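Local atomic coordinates of peroxisomal acyl-CoA oxidase 1A (Solanum lycopersicum, PDB entry 2FON), a protein that probably catalyses the FAD-dependent oxidation of acyl-CoA in peroxisomal fatty acid beta-oxidation. Residues 55-60 with 106-111. Sequence-based numbering, arbitrary orientation.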
# COMPACT_ATOMS: atom_id res chain seq x y z
N ASP B 55 3.49 -2.84 30.72
CA ASP B 55 2.41 -3.75 31.08
C ASP B 55 1.30 -3.13 31.93
O ASP B 55 0.12 -3.44 31.75
CB ASP B 55 2.96 -4.98 31.79
CG ASP B 55 1.93 -6.06 31.93
OD1 ASP B 55 1.36 -6.46 30.88
OD2 ASP B 55 1.69 -6.52 33.07
N ARG B 56 1.69 -2.26 32.85
CA ARG B 56 0.73 -1.72 33.80
C ARG B 56 -0.06 -0.56 33.16
O ARG B 56 -1.20 -0.31 33.55
CB ARG B 56 1.46 -1.32 35.10
CG ARG B 56 0.83 -0.21 35.95
CD ARG B 56 1.65 0.04 37.25
NE ARG B 56 3.06 0.38 37.00
CZ ARG B 56 3.50 1.59 36.64
NH1 ARG B 56 2.67 2.63 36.51
NH2 ARG B 56 4.80 1.76 36.41
N ILE B 57 0.53 0.15 32.21
CA ILE B 57 -0.16 1.29 31.65
C ILE B 57 -1.09 0.82 30.52
O ILE B 57 -2.22 1.25 30.41
CB ILE B 57 0.82 2.33 31.12
CG1 ILE B 57 1.72 2.82 32.25
CG2 ILE B 57 0.06 3.46 30.44
CD1 ILE B 57 1.05 3.68 33.26
N SER B 58 -0.56 -0.07 29.69
CA SER B 58 -1.31 -0.96 28.83
C SER B 58 -2.65 -1.36 29.38
O SER B 58 -3.67 -1.04 28.80
CB SER B 58 -0.53 -2.25 28.68
OG SER B 58 0.14 -2.19 27.48
N LYS B 59 -2.62 -2.12 30.48
CA LYS B 59 -3.80 -2.80 30.94
C LYS B 59 -4.73 -1.82 31.60
O LYS B 59 -5.96 -2.00 31.65
CB LYS B 59 -3.41 -3.93 31.88
CG LYS B 59 -3.43 -5.23 31.12
CD LYS B 59 -2.45 -6.24 31.68
CE LYS B 59 -2.02 -7.18 30.55
NZ LYS B 59 -1.42 -8.41 31.14
N LEU B 60 -4.12 -0.74 32.04
CA LEU B 60 -4.87 0.28 32.67
C LEU B 60 -5.60 1.15 31.63
O LEU B 60 -6.65 1.70 31.90
CB LEU B 60 -3.89 1.09 33.48
CG LEU B 60 -4.52 2.22 34.22
CD1 LEU B 60 -3.88 2.25 35.61
CD2 LEU B 60 -4.38 3.57 33.37
N THR B 106 3.55 9.49 28.43
CA THR B 106 3.77 9.16 27.00
C THR B 106 3.12 7.79 26.65
O THR B 106 2.31 7.68 25.69
CB THR B 106 5.26 9.15 26.62
OG1 THR B 106 5.93 10.25 27.27
CG2 THR B 106 5.42 9.28 25.18
N MET B 107 3.49 6.78 27.44
CA MET B 107 2.92 5.48 27.40
C MET B 107 1.40 5.61 27.41
O MET B 107 0.74 5.06 26.54
CB MET B 107 3.41 4.70 28.64
CG MET B 107 3.88 3.25 28.41
SD MET B 107 5.04 3.10 27.01
CE MET B 107 6.04 1.66 27.42
N LEU B 108 0.83 6.32 28.38
CA LEU B 108 -0.61 6.34 28.50
C LEU B 108 -1.24 6.81 27.20
O LEU B 108 -2.18 6.19 26.66
CB LEU B 108 -1.10 7.20 29.65
CG LEU B 108 -2.60 7.00 29.83
CD1 LEU B 108 -3.04 6.88 31.28
CD2 LEU B 108 -3.36 8.07 29.13
N ARG B 109 -0.72 7.89 26.65
CA ARG B 109 -1.27 8.32 25.37
C ARG B 109 -1.04 7.29 24.28
O ARG B 109 -1.93 7.08 23.45
CB ARG B 109 -0.84 9.72 24.99
CG ARG B 109 -1.65 10.80 25.71
CD ARG B 109 -1.13 12.19 25.46
NE ARG B 109 -0.27 12.67 26.55
CZ ARG B 109 1.05 12.82 26.45
NH1 ARG B 109 1.65 12.52 25.30
NH2 ARG B 109 1.76 13.26 27.50
N ARG B 110 0.09 6.58 24.31
CA ARG B 110 0.32 5.59 23.25
C ARG B 110 -0.86 4.63 23.21
O ARG B 110 -1.45 4.40 22.19
CB ARG B 110 1.64 4.84 23.45
CG ARG B 110 2.00 3.90 22.32
CD ARG B 110 3.24 2.97 22.62
NE ARG B 110 4.55 3.64 22.83
CZ ARG B 110 5.00 4.70 22.14
NH1 ARG B 110 4.30 5.24 21.11
NH2 ARG B 110 6.19 5.22 22.47
N TYR B 111 -1.23 4.11 24.35
CA TYR B 111 -2.21 3.06 24.41
C TYR B 111 -3.69 3.48 24.20
O TYR B 111 -4.52 2.67 23.81
CB TYR B 111 -1.95 2.27 25.69
CG TYR B 111 -0.68 1.50 25.49
CD1 TYR B 111 0.51 1.86 26.12
CD2 TYR B 111 -0.65 0.46 24.60
CE1 TYR B 111 1.70 1.15 25.87
CE2 TYR B 111 0.51 -0.23 24.35
CZ TYR B 111 1.68 0.10 24.99
OH TYR B 111 2.79 -0.66 24.68
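Ile57 points toward the helix carrying 106-111 and lays its gamma methyl, CG2, against the backbone there, between Met107 and Leu108. With CG1 beside the backbone N (chi1 -60°), CG2 is left anti to that N and reaches across to within 3.5 Å of the CA of Leu108. From the same spot CG2 of Ile57 also meets the CB of Met107 at 4.0 Å. Met107 starts toward Ile57, but its chain bends at chi2 (48°) and the thioether turns off from Ile57; the side chain goes on to touch Leu53 and Thr54, earlier on the helix of Ile57.

One residue on, Ser58 sets its OG over one face of the Tyr111 ring, 3.6 Å above the plane and displaced toward the rim, with Ser58 OG 3.7 Å from CE2 of Tyr111. The hydroxyl simply rests on the aromatic face; no hydrogen bond links the two segments. The CG of Met107 lies in the ring plane at an edge of Tyr111, and Tyr632 packs edge-to-face with the same tyrosine, so the ring is a meeting point for several parts of the chain.

Leu60 closes the contact at its margin. Its CB does not aim at the partner helix, but CD2 of Leu60 reaches CD1 of Leu108 at 4.1 Å, the two leucines crossing at a slant. Leu108 extends this apolar patch to Ala91 and Leu100, and Leu60 to Leu98.

The axes of the two short segments approach to 8.9 Å and cross at -41°, with chain directions roughly alike. This is largely apolar helix-helix packing, joining helices 48-62 and 102-112 within the N-terminal alpha-helical region of the acyl-CoA oxidase fold, away from the FAD-binding residues.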